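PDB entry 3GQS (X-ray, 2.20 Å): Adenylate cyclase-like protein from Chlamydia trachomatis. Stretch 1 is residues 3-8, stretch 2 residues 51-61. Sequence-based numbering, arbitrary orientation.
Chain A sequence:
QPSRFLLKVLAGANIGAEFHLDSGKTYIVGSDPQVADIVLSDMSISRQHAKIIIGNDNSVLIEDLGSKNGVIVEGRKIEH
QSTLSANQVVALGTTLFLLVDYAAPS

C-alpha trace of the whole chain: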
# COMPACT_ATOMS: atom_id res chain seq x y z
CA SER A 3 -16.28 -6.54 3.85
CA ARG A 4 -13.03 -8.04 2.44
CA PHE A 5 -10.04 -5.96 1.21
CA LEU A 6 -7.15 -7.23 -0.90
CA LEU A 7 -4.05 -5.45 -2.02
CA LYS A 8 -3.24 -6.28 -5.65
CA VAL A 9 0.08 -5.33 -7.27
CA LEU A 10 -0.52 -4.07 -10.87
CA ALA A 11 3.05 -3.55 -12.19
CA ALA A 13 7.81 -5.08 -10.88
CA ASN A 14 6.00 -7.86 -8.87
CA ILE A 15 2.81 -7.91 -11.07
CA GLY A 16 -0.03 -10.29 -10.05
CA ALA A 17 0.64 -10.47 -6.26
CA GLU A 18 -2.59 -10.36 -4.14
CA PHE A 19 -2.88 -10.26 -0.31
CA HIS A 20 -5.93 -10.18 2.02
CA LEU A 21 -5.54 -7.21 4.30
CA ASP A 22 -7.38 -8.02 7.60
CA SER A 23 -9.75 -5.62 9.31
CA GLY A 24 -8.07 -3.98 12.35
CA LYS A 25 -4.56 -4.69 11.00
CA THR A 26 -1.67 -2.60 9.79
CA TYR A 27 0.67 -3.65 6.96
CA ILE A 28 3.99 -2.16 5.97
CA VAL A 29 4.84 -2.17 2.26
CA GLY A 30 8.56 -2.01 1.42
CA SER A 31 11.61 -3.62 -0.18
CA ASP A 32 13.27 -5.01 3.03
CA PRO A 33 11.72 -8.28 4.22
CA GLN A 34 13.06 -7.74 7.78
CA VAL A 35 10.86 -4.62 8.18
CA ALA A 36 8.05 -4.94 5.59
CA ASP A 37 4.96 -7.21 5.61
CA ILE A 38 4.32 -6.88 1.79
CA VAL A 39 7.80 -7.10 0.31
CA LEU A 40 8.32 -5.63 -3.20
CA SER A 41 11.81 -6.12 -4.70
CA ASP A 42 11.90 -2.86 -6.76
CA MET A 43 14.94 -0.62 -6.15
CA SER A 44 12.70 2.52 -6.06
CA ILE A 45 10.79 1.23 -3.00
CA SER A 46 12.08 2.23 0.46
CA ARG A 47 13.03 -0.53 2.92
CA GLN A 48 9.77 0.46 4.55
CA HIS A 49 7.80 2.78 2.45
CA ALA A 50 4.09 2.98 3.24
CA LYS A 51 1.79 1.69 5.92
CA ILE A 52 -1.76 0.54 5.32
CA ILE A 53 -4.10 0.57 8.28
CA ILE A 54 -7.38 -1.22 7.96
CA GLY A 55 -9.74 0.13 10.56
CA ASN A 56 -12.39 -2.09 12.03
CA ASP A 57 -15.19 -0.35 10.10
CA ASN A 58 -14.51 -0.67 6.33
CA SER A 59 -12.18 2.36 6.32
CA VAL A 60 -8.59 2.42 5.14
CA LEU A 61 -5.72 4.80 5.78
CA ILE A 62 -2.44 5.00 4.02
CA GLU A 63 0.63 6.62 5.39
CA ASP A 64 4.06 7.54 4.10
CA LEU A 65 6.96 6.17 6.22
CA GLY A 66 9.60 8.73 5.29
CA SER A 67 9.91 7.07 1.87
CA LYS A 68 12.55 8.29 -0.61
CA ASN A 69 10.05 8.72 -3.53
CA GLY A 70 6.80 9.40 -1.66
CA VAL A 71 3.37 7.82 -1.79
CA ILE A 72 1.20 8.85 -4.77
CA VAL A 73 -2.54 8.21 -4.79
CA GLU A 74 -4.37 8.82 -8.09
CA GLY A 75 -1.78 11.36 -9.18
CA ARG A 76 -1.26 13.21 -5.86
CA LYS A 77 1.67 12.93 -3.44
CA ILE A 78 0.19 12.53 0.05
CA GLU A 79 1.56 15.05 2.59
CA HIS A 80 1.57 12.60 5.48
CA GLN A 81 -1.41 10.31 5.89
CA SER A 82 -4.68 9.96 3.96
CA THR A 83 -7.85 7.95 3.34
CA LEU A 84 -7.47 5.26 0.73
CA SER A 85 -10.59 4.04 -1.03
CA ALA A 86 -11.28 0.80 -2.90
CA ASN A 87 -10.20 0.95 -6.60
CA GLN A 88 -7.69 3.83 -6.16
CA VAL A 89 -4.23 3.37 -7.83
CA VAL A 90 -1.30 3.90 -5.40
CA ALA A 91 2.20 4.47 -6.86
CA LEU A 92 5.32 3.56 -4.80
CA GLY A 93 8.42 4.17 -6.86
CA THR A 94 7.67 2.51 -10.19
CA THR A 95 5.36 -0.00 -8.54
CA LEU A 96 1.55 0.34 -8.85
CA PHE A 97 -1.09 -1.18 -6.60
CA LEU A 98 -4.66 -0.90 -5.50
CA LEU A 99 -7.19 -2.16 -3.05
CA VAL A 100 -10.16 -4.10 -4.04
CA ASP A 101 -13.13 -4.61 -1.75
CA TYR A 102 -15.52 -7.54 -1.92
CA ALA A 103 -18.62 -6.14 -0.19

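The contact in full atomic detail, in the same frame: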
# COMPACT_ATOMS: atom_id res chain seq x y z
N SER A 3 -16.82 -6.49 5.27
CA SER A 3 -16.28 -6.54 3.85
C SER A 3 -14.76 -6.87 3.78
O SER A 3 -14.02 -6.64 4.72
CB SER A 3 -16.60 -5.24 3.11
OG SER A 3 -15.65 -4.21 3.38
N ARG A 4 -14.34 -7.37 2.63
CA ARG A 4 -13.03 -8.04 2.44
C ARG A 4 -12.09 -7.28 1.49
O ARG A 4 -12.35 -7.19 0.29
CB ARG A 4 -13.33 -9.43 1.87
CG ARG A 4 -12.19 -10.35 1.80
CD ARG A 4 -12.55 -11.59 1.00
NE ARG A 4 -11.39 -12.48 0.89
CZ ARG A 4 -10.95 -13.28 1.86
NH1 ARG A 4 -9.89 -14.04 1.62
NH2 ARG A 4 -11.57 -13.36 3.04
N PHE A 5 -11.01 -6.73 2.02
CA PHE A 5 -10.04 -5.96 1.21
C PHE A 5 -8.86 -6.82 0.80
O PHE A 5 -8.36 -7.61 1.58
CB PHE A 5 -9.44 -4.77 1.96
CG PHE A 5 -10.43 -3.67 2.29
CD1 PHE A 5 -10.70 -2.66 1.36
CD2 PHE A 5 -11.07 -3.63 3.55
CE1 PHE A 5 -11.62 -1.62 1.67
CE2 PHE A 5 -11.95 -2.62 3.86
CZ PHE A 5 -12.24 -1.60 2.92
N LEU A 6 -8.36 -6.57 -0.41
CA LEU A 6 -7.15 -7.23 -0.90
C LEU A 6 -6.26 -6.19 -1.55
O LEU A 6 -6.73 -5.28 -2.20
CB LEU A 6 -7.48 -8.39 -1.88
CG LEU A 6 -8.13 -9.63 -1.25
CD1 LEU A 6 -9.67 -9.69 -1.55
CD2 LEU A 6 -7.40 -10.91 -1.68
N LEU A 7 -4.96 -6.34 -1.39
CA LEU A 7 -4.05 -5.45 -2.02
C LEU A 7 -3.59 -6.19 -3.29
O LEU A 7 -3.08 -7.29 -3.21
CB LEU A 7 -2.86 -5.10 -1.10
CG LEU A 7 -1.83 -4.11 -1.69
CD1 LEU A 7 -1.10 -3.32 -0.66
CD2 LEU A 7 -0.83 -4.81 -2.51
N LYS A 8 -3.83 -5.63 -4.45
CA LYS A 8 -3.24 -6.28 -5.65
C LYS A 8 -2.15 -5.41 -6.29
O LYS A 8 -2.35 -4.24 -6.54
CB LYS A 8 -4.27 -6.80 -6.66
CG LYS A 8 -5.26 -5.87 -7.14
CD LYS A 8 -6.11 -6.47 -8.31
CE LYS A 8 -6.96 -7.70 -7.91
NZ LYS A 8 -7.86 -8.22 -9.01
N LYS A 51 2.50 2.51 4.96
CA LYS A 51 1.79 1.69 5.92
C LYS A 51 0.32 1.76 5.63
O LYS A 51 -0.18 2.81 5.34
CB LYS A 51 2.05 2.18 7.33
CG LYS A 51 1.72 1.11 8.31
CD LYS A 51 2.76 0.95 9.46
CE LYS A 51 2.80 2.08 10.36
NZ LYS A 51 4.00 1.91 11.31
N ILE A 52 -0.34 0.62 5.65
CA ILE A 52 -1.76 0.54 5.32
C ILE A 52 -2.49 0.03 6.55
O ILE A 52 -2.22 -1.03 7.04
CB ILE A 52 -2.03 -0.39 4.08
CG1 ILE A 52 -1.23 0.11 2.88
CG2 ILE A 52 -3.57 -0.52 3.75
CD1 ILE A 52 -1.35 -0.81 1.61
N ILE A 53 -3.38 0.85 7.05
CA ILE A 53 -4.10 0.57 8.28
C ILE A 53 -5.53 0.31 7.95
O ILE A 53 -6.24 1.17 7.44
CB ILE A 53 -3.99 1.75 9.25
CG1 ILE A 53 -2.54 1.88 9.75
CG2 ILE A 53 -4.96 1.59 10.47
CD1 ILE A 53 -2.07 3.30 9.87
N ILE A 54 -5.98 -0.90 8.21
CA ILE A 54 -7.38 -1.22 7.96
C ILE A 54 -8.08 -1.10 9.29
O ILE A 54 -7.80 -1.83 10.22
CB ILE A 54 -7.60 -2.59 7.32
CG1 ILE A 54 -7.03 -2.57 5.88
CG2 ILE A 54 -9.09 -2.92 7.24
CD1 ILE A 54 -5.77 -3.20 5.78
N GLY A 55 -8.96 -0.11 9.36
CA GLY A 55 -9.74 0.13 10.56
C GLY A 55 -10.77 -0.97 10.67
O GLY A 55 -10.99 -1.74 9.75
N ASN A 56 -11.42 -1.04 11.82
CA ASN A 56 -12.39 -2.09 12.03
C ASN A 56 -13.73 -1.85 11.34
O ASN A 56 -14.58 -2.73 11.37
CB ASN A 56 -12.56 -2.36 13.53
CG ASN A 56 -11.43 -3.20 14.06
OD1 ASN A 56 -11.11 -4.29 13.49
ND2 ASN A 56 -10.76 -2.69 15.12
N ASP A 57 -13.89 -0.70 10.69
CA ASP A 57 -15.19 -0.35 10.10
C ASP A 57 -15.20 -0.06 8.59
O ASP A 57 -15.85 0.87 8.14
CB ASP A 57 -15.81 0.84 10.87
N ASN A 58 -14.49 -0.85 7.81
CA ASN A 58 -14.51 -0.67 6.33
C ASN A 58 -13.80 0.60 5.84
O ASN A 58 -14.03 1.03 4.70
CB ASN A 58 -15.95 -0.64 5.81
N SER A 59 -12.96 1.18 6.69
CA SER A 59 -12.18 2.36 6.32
C SER A 59 -10.70 2.02 6.24
O SER A 59 -10.18 1.21 7.01
CB SER A 59 -12.39 3.46 7.33
OG SER A 59 -12.39 2.89 8.63
N VAL A 60 -10.01 2.65 5.31
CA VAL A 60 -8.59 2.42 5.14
C VAL A 60 -7.80 3.72 5.16
O VAL A 60 -8.21 4.72 4.62
CB VAL A 60 -8.27 1.66 3.83
CG1 VAL A 60 -6.82 1.25 3.81
CG2 VAL A 60 -9.13 0.43 3.70
N LEU A 61 -6.63 3.66 5.79
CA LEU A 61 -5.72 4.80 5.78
C LEU A 61 -4.40 4.37 5.20
O LEU A 61 -3.95 3.24 5.36
CB LEU A 61 -5.50 5.35 7.19
CG LEU A 61 -6.68 6.09 7.84
CD1 LEU A 61 -6.59 6.09 9.40
CD2 LEU A 61 -6.81 7.54 7.32

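Contact between the N-terminal stretch Ser3 to Lys8, with its strand from Arg4, and the hairpin formed by Lys51 to Leu61, made mostly by apolar side chains, with one backbone carbonyl, and without a hydrogen bond among the atoms modelled. Along stretch 2, Lys51 stays out of reach, and the contact begins at Ile52, whose CA-to-CB bond points toward stretch 1. Its side chain, chi1 m and chi2 t, extends until CD1 of Ile52 lies 3.4 Å from CD1 of Leu7, a tight methyl-to-methyl approach that spans backbones still 9.7 Å apart between the CA atoms of Leu7 and Ile52. Ile53 is out of reach of stretch 1, as strand alternation predicts; its backbone instead pairs with Leu61, with Ile53 N to Leu61 O and Leu61 N to Ile53 O both 3.0 Å. Ile54 again points toward stretch 1, and its CG2 meets Phe5 CD2 at 4.2 Å, obliquely to the ring. From Gly55 to Asp57 the chain makes no contact with stretch 1; the hydrogen bond from Gly55 N to Ser59 O, 3.0 Å, spans this turn. Asn58, with a positive phi of 70°, brings its carbonyl to the edge of the Phe5 ring, Asn58 O to Phe5 CZ 3.6 Å, near the ring plane. Its side chain is modelled only to CB, which lies 4.3 Å from Ser3 OG; that hydroxyl is hydrogen-bonded elsewhere in the structure. Ser59 points away, and Val60 then turns toward stretch 1. Val60 CG2 sits over one face of Phe5, 3.9 Å from the ring centroid and 18° off the ring normal, a CH-pi contact, and 3.8 Å from Phe5 CZ. Phe5, chi1 m, is thus the hub, touching Ile54, Asn58 and Val60 and having the largest covered area, 81 of the 239 Å² buried in total. Leu61, Arg4, Leu6 and Lys8 are out of reach.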